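Local coordinates for protein protelomerase (Agrobacterium tumefaciens, PDB 4F43) that probably resolves replicated telomeres into covalently closed DNA hairpin ends, cutting and rejoining strands as a telomere resolvase and protecting the hairpins it makes, at residues I130-L135 / V202-E207; L141-G146 / L210-R215; H274-P279 / N284-A289. The protein carries 1 engineered substitution. All coordinates share one frame; numbering follows the deposited sequence. Where two conformers were deposited one is given.

Contact 1 (I130-L135 / V202-E207)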
# COMPACT_ATOMS: atom_id res chain seq x y z
N ILE A 130 1.69 16.70 15.41
CA ILE A 130 0.79 17.15 14.35
C ILE A 130 -0.28 16.10 14.07
O ILE A 130 -1.46 16.43 13.94
CB ILE A 130 1.55 17.48 13.04
CG1 ILE A 130 2.39 18.74 13.22
CG2 ILE A 130 0.58 17.67 11.89
CD1 ILE A 130 3.22 19.10 12.00
N CYS A 131 0.13 14.84 13.97
CA CYS A 131 -0.82 13.75 13.78
C CYS A 131 -1.80 13.66 14.95
O CYS A 131 -3.02 13.55 14.76
CB CYS A 131 -0.10 12.42 13.59
SG CYS A 131 0.94 12.34 12.11
N GLU A 132 -1.26 13.74 16.16
CA GLU A 132 -2.07 13.70 17.38
C GLU A 132 -3.10 14.83 17.39
O GLU A 132 -4.19 14.68 17.94
CB GLU A 132 -1.17 13.79 18.61
CG GLU A 132 -1.89 13.49 19.92
CD GLU A 132 -0.99 13.67 21.13
OE1 GLU A 132 -1.02 12.80 22.02
OE2 GLU A 132 -0.27 14.69 21.19
N ASP A 133 -2.74 15.96 16.80
CA ASP A 133 -3.65 17.10 16.70
C ASP A 133 -4.69 16.86 15.61
O ASP A 133 -5.83 17.30 15.72
CB ASP A 133 -2.88 18.39 16.43
CG ASP A 133 -1.99 18.78 17.60
OD1 ASP A 133 -2.38 18.51 18.75
OD2 ASP A 133 -0.91 19.35 17.36
N CYS A 134 -4.28 16.17 14.55
CA CYS A 134 -5.19 15.81 13.47
C CYS A 134 -6.23 14.82 13.96
O CYS A 134 -7.32 14.71 13.40
CB CYS A 134 -4.42 15.23 12.28
SG CYS A 134 -3.46 16.44 11.34
N LEU A 135 -5.88 14.09 15.02
CA LEU A 135 -6.79 13.13 15.62
C LEU A 135 -8.04 13.79 16.20
O LEU A 135 -9.08 13.15 16.38
CB LEU A 135 -6.08 12.33 16.72
CG LEU A 135 -6.09 10.81 16.58
CD1 LEU A 135 -5.45 10.39 15.27
CD2 LEU A 135 -5.38 10.16 17.76
N VAL A 202 0.31 1.71 19.69
CA VAL A 202 -0.09 3.04 19.25
C VAL A 202 0.77 4.10 19.92
O VAL A 202 1.32 3.88 20.99
CB VAL A 202 -1.58 3.31 19.53
CG1 VAL A 202 -2.46 2.53 18.57
CG2 VAL A 202 -1.92 2.97 20.97
N LEU A 203 0.87 5.26 19.28
CA LEU A 203 1.78 6.31 19.74
C LEU A 203 1.08 7.38 20.57
O LEU A 203 1.67 8.41 20.91
CB LEU A 203 2.52 6.92 18.55
CG LEU A 203 3.28 5.90 17.70
CD1 LEU A 203 4.05 6.57 16.58
CD2 LEU A 203 4.21 5.07 18.57
N THR A 204 -0.19 7.14 20.88
CA THR A 204 -0.93 7.97 21.82
C THR A 204 -1.96 7.08 22.51
O THR A 204 -2.18 5.95 22.07
CB THR A 204 -1.62 9.16 21.13
OG1 THR A 204 -2.12 10.07 22.12
CG2 THR A 204 -2.78 8.68 20.27
N ARG A 205 -2.59 7.58 23.57
CA ARG A 205 -3.53 6.76 24.34
C ARG A 205 -4.67 6.20 23.49
O ARG A 205 -5.22 6.89 22.64
CB ARG A 205 -4.06 7.52 25.56
CG ARG A 205 -4.14 9.02 25.40
CD ARG A 205 -4.30 9.69 26.75
NE ARG A 205 -4.30 11.15 26.67
CZ ARG A 205 -5.40 11.89 26.71
NH1 ARG A 205 -6.59 11.32 26.83
NH2 ARG A 205 -5.30 13.21 26.63
N SER A 206 -5.00 4.93 23.74
CA SER A 206 -5.93 4.17 22.91
C SER A 206 -7.32 4.79 22.80
O SER A 206 -7.98 4.66 21.77
CB SER A 206 -6.04 2.73 23.43
OG SER A 206 -6.35 2.70 24.81
N GLU A 207 -7.77 5.46 23.86
CA GLU A 207 -9.09 6.08 23.88
C GLU A 207 -9.21 7.17 22.82
O GLU A 207 -10.25 7.32 22.18
CB GLU A 207 -9.40 6.65 25.27
CG GLU A 207 -9.37 5.63 26.40
CD GLU A 207 -7.98 5.39 26.95
OE1 GLU A 207 -7.12 6.29 26.81
OE2 GLU A 207 -7.75 4.31 27.52
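E132, on the last turn of helix 124-134, reaches across to T204 in the loop that leads into helix 206-217, and L135 meets the methyl, CG2, of the same threonine. The E132 CB heads for the opposite segment; with CG anti to the backbone N (chi1 -169°) and the chain extended beyond it (chi2 -176°), the carboxylate is carried to T204. CG already comes to 4.1 Å from T204 OG1, and CD lies slightly nearer to that hydroxyl. At the tip, OE1 takes a hydrogen bond from T204 OG1 at 2.9 Å. The threonine is the donor, and the acceptor is the anti lone pair of OE1, the one turned away from OE2. Rotation about the T204 CA-CB bond places OG1 anti to its N, facing the carboxylate, while the methyl CG2 meets L135 CD2 tip to tip at 3.9 Å. One threonine thus presents its hydroxyl to a carboxylate and its methyl to a leucine. Around this pair, L135 also packs on T208, V209 and A212, and T204 is buried among neighbours that include V209 and M150 of helix 140-151. R205, at the N-cap position of helix 206-217, keeps its NE 5.9 Å from E132 OE1, too far for a salt bridge. The chemistry therefore implies a single hydroxyl-to-carboxylate bond on the polar side and apolar packing on the other, with the opposite charge of the nearby arginine perhaps favouring the charged form of the glutamate.

Contact 2 (L141-G146 / L210-R215)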
# COMPACT_ATOMS: atom_id res chain seq x y z
N LEU A 141 -10.48 13.61 6.47
CA LEU A 141 -9.18 13.45 5.83
C LEU A 141 -8.06 13.63 6.85
O LEU A 141 -7.15 12.80 6.94
CB LEU A 141 -9.02 14.46 4.70
CG LEU A 141 -7.73 14.37 3.88
CD1 LEU A 141 -7.72 13.11 3.04
CD2 LEU A 141 -7.55 15.60 3.01
N MET A 142 -8.14 14.71 7.62
CA MET A 142 -7.15 15.01 8.65
C MET A 142 -7.10 13.91 9.70
O MET A 142 -6.02 13.46 10.09
CB MET A 142 -7.47 16.35 9.32
CG MET A 142 -7.40 17.55 8.39
SD MET A 142 -5.78 17.75 7.62
CE MET A 142 -5.99 19.34 6.82
N ILE A 143 -8.27 13.47 10.16
CA ILE A 143 -8.37 12.37 11.10
C ILE A 143 -7.70 11.12 10.53
O ILE A 143 -7.03 10.38 11.25
CB ILE A 143 -9.84 12.04 11.44
CG1 ILE A 143 -10.57 13.28 11.93
CG2 ILE A 143 -9.92 10.93 12.47
CD1 ILE A 143 -12.01 13.02 12.31
N GLY A 144 -7.87 10.92 9.23
CA GLY A 144 -7.23 9.82 8.54
C GLY A 144 -5.72 9.91 8.58
O GLY A 144 -5.04 8.94 8.90
N ILE A 145 -5.19 11.09 8.26
CA ILE A 145 -3.75 11.34 8.31
C ILE A 145 -3.18 11.07 9.69
O ILE A 145 -2.20 10.35 9.85
CB ILE A 145 -3.43 12.80 7.92
CG1 ILE A 145 -4.02 13.13 6.56
CG2 ILE A 145 -1.92 13.03 7.94
CD1 ILE A 145 -4.12 14.61 6.30
N GLY A 146 -3.81 11.67 10.70
CA GLY A 146 -3.40 11.48 12.08
C GLY A 146 -3.45 10.03 12.49
O GLY A 146 -2.61 9.56 13.27
N LEU A 210 -9.29 5.48 19.31
CA LEU A 210 -10.59 4.84 19.17
C LEU A 210 -11.69 5.87 18.92
O LEU A 210 -12.58 5.65 18.10
CB LEU A 210 -10.92 4.02 20.42
CG LEU A 210 -10.57 2.53 20.37
CD1 LEU A 210 -9.17 2.30 19.83
CD2 LEU A 210 -10.73 1.89 21.74
N ALA A 211 -11.62 6.99 19.64
CA ALA A 211 -12.59 8.06 19.46
C ALA A 211 -12.49 8.67 18.06
O ALA A 211 -13.51 8.83 17.37
CB ALA A 211 -12.38 9.14 20.51
N ALA A 212 -11.27 8.99 17.64
CA ALA A 212 -11.04 9.60 16.33
C ALA A 212 -11.49 8.68 15.20
O ALA A 212 -12.02 9.14 14.19
CB ALA A 212 -9.58 9.95 16.17
N TYR A 213 -11.28 7.38 15.38
CA TYR A 213 -11.70 6.39 14.40
C TYR A 213 -13.22 6.28 14.37
O TYR A 213 -13.83 6.21 13.29
CB TYR A 213 -11.07 5.03 14.71
CG TYR A 213 -11.69 3.89 13.94
CD1 TYR A 213 -11.41 3.68 12.60
CD2 TYR A 213 -12.56 3.00 14.57
CE1 TYR A 213 -11.97 2.64 11.90
CE2 TYR A 213 -13.13 1.95 13.88
CZ TYR A 213 -12.83 1.77 12.54
OH TYR A 213 -13.40 0.73 11.85
N LYS A 214 -13.83 6.28 15.55
CA LYS A 214 -15.28 6.19 15.66
C LYS A 214 -15.94 7.39 15.01
O LYS A 214 -17.03 7.28 14.44
CB LYS A 214 -15.70 6.08 17.13
CG LYS A 214 -17.08 5.49 17.33
CD LYS A 214 -17.16 4.08 16.74
CE LYS A 214 -18.55 3.49 16.90
NZ LYS A 214 -18.63 2.13 16.30
N ARG A 215 -15.28 8.54 15.08
CA ARG A 215 -15.75 9.74 14.40
C ARG A 215 -15.53 9.64 12.90
O ARG A 215 -16.37 10.06 12.10
CB ARG A 215 -15.05 10.98 14.95
CG ARG A 215 -15.40 11.31 16.39
CD ARG A 215 -14.49 12.40 16.93
NE ARG A 215 -14.54 13.60 16.10
CZ ARG A 215 -13.53 14.45 15.96
NH1 ARG A 215 -12.38 14.23 16.59
NH2 ARG A 215 -13.65 15.52 15.18
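R215, whose backbone N is bonded to A211 O at 2.9 Å in the regular pattern of its helix, holds its guanidinium across the tip of I143 from the facing helix. I143 CD1 sits over the centre of one guanidinium face, 4.1 Å above the plane, and approaches NH2 most closely. The two side chains run at about a right angle to each other, so a methyl end meets a flat face and no charge is engaged across the contact. The arginine chain gets there by a bend at chi3 (56°), which swings the head back toward helix 140-151. There NH2 also makes a weak hydrogen bond with S137 O, and the side chain touches S138.

I143 serves the contact with both of its branches. With chi1 at -54°, CG1 lies beside the backbone N and sends CD1 to the arginine, while CG2 stands anti to that N and points into the gap toward A212. I143 CG2 rests 3.3 Å from the carbonyl A212 O and 3.8 Å from A212 CB. The small alanine side chain lets the backbones come close here: the CA atoms of I143 and A212 are 6.5 Å apart. On the far side of its helix, Y213 bonds A162 O through its hydroxyl and makes a T-shaped stack with F164, while L141, M142 and I145 lean on helix 230-248. What results is close packing of two helices running in roughly opposite directions, a plain piece of the helical core of the ResT/TelK-type catalytic domain.

Contact 3 (H274-P279 / N284-A289)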
# COMPACT_ATOMS: atom_id res chain seq x y z
N HIS A 274 11.44 1.99 19.08
CA HIS A 274 12.25 2.77 20.01
C HIS A 274 11.64 2.81 21.41
O HIS A 274 12.35 3.00 22.40
CB HIS A 274 12.42 4.19 19.48
CG HIS A 274 13.38 5.03 20.28
ND1 HIS A 274 13.00 5.70 21.42
CD2 HIS A 274 14.69 5.30 20.10
CE1 HIS A 274 14.05 6.35 21.91
NE2 HIS A 274 15.08 6.12 21.13
N ASN A 275 10.32 2.62 21.50
CA ASN A 275 9.63 2.73 22.78
C ASN A 275 9.17 1.41 23.41
O ASN A 275 9.30 1.22 24.62
CB ASN A 275 8.44 3.68 22.66
CG ASN A 275 8.86 5.13 22.53
OD1 ASN A 275 9.94 5.43 22.03
ND2 ASN A 275 8.00 6.04 22.98
N PHE A 276 8.62 0.50 22.60
CA PHE A 276 7.92 -0.66 23.14
C PHE A 276 8.62 -2.00 22.96
O PHE A 276 8.19 -3.00 23.53
CB PHE A 276 6.51 -0.74 22.55
CG PHE A 276 5.71 0.52 22.71
CD1 PHE A 276 5.02 0.77 23.88
CD2 PHE A 276 5.64 1.44 21.68
CE1 PHE A 276 4.28 1.93 24.03
CE2 PHE A 276 4.90 2.60 21.82
CZ PHE A 276 4.22 2.84 23.00
N ALA A 277 9.69 -2.02 22.18
CA ALA A 277 10.34 -3.28 21.81
C ALA A 277 10.95 -4.03 23.00
O ALA A 277 11.80 -3.49 23.71
CB ALA A 277 11.39 -3.05 20.74
N PRO A 278 10.52 -5.29 23.20
CA PRO A 278 11.06 -6.22 24.20
C PRO A 278 12.55 -6.48 23.97
O PRO A 278 13.05 -6.25 22.87
CB PRO A 278 10.25 -7.50 23.95
CG PRO A 278 8.97 -7.02 23.37
CD PRO A 278 9.35 -5.86 22.50
N PRO A 279 13.26 -6.96 25.01
CA PRO A 279 14.71 -7.14 24.92
C PRO A 279 15.13 -8.42 24.19
O PRO A 279 16.30 -8.54 23.81
CB PRO A 279 15.14 -7.22 26.38
CG PRO A 279 13.96 -7.81 27.07
CD PRO A 279 12.75 -7.25 26.36
N ASN A 284 13.97 -6.60 12.96
CA ASN A 284 13.22 -7.22 11.87
C ASN A 284 12.00 -7.98 12.38
O ASN A 284 10.93 -7.93 11.78
CB ASN A 284 14.12 -8.17 11.07
CG ASN A 284 15.37 -7.49 10.55
OD1 ASN A 284 16.45 -7.59 11.14
ND2 ASN A 284 15.24 -6.78 9.43
N SER A 285 12.17 -8.66 13.51
CA SER A 285 11.09 -9.45 14.09
C SER A 285 9.96 -8.57 14.59
O SER A 285 8.79 -8.84 14.32
CB SER A 285 11.62 -10.33 15.23
OG SER A 285 10.63 -11.24 15.66
N TYR A 286 10.31 -7.51 15.31
CA TYR A 286 9.32 -6.58 15.84
C TYR A 286 8.60 -5.87 14.71
O TYR A 286 7.37 -5.70 14.75
CB TYR A 286 9.98 -5.57 16.78
CG TYR A 286 8.99 -4.73 17.55
CD1 TYR A 286 8.21 -5.29 18.54
CD2 TYR A 286 8.85 -3.37 17.29
CE1 TYR A 286 7.30 -4.53 19.25
CE2 TYR A 286 7.95 -2.60 17.99
CZ TYR A 286 7.18 -3.18 18.97
OH TYR A 286 6.28 -2.42 19.68
N PHE A 287 9.36 -5.46 13.69
CA PHE A 287 8.78 -4.84 12.51
C PHE A 287 7.77 -5.76 11.84
O PHE A 287 6.65 -5.36 11.56
CB PHE A 287 9.89 -4.47 11.51
CG PHE A 287 10.47 -3.11 11.74
CD1 PHE A 287 10.79 -2.67 13.02
CD2 PHE A 287 10.72 -2.26 10.67
CE1 PHE A 287 11.33 -1.42 13.23
CE2 PHE A 287 11.26 -1.01 10.87
CZ PHE A 287 11.57 -0.59 12.15
N ALA A 288 8.18 -7.01 11.62
CA ALA A 288 7.30 -8.00 11.01
C ALA A 288 6.05 -8.25 11.85
O ALA A 288 4.97 -8.51 11.32
CB ALA A 288 8.05 -9.30 10.77
N ALA A 289 6.21 -8.16 13.17
CA ALA A 289 5.11 -8.41 14.10
C ALA A 289 4.08 -7.29 14.07
O ALA A 289 2.88 -7.55 13.99
CB ALA A 289 5.65 -8.61 15.51
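The short connection between helix 263-276 and helix 283-291 is packed against the second helix through Y286, whose ring face lies against A277 while P278 CD comes near its CE1. A277 CB stands over the centre of the tyrosine ring, 4.2 Å from the centroid and only 7° off the ring normal, a CH-pi contact made almost straight onto the face. CA of the same alanine lies over this face too. P278 adds its ring carbon CD, 4.1 Å from Y286 CE1, with the proline and tyrosine side chains at about a right angle. Beyond the ring, the hydroxyl OH of Y286 comes to 3.3 Å from F276 CB.

Chi1 of -170° puts the tyrosine CG anti to its own backbone N, which carries the ring away from helix 283-291 and across to the loop. At the end of the first helix the polar groups pair among themselves: H274 ND1 donates to N275 OD1 at 3.1 Å, with the N-H pointing well at the oxygen (161°) and the amide oxygen lying in the imidazole plane. N275 CB in turn lies over one face of the F276 ring, offset toward its rim. Among its neighbours, Y286 also touches Y273 of helix 263-276, and F287 packs on A269, E270 and Y273 of that helix. N284 hydrogen-bonds S301 through its side chain, while H274 leans on E311 and D312 of helix 310-316 toward the C terminus.

Reading from the N terminus, helix 124-134 and helix 140-151 are the first helices these contacts use, and they follow each other directly; after the four-stranded antiparallel sheet, the loop at 202-207 and helix 206-217 return to both. Contacts 1 and 2 therefore cross, each closing a loop of more than sixty residues that includes the sheet, and they touch mainly through L135, which packs on A212 and on G146. Contact 3 follows in series, closing a loop of a few residues between helices 263-276 and 283-291. F276 bridges it to contact 1 by packing against V202 and L203, whereas contact 2 stays about 13 Å away from contact 3 at the nearest atoms.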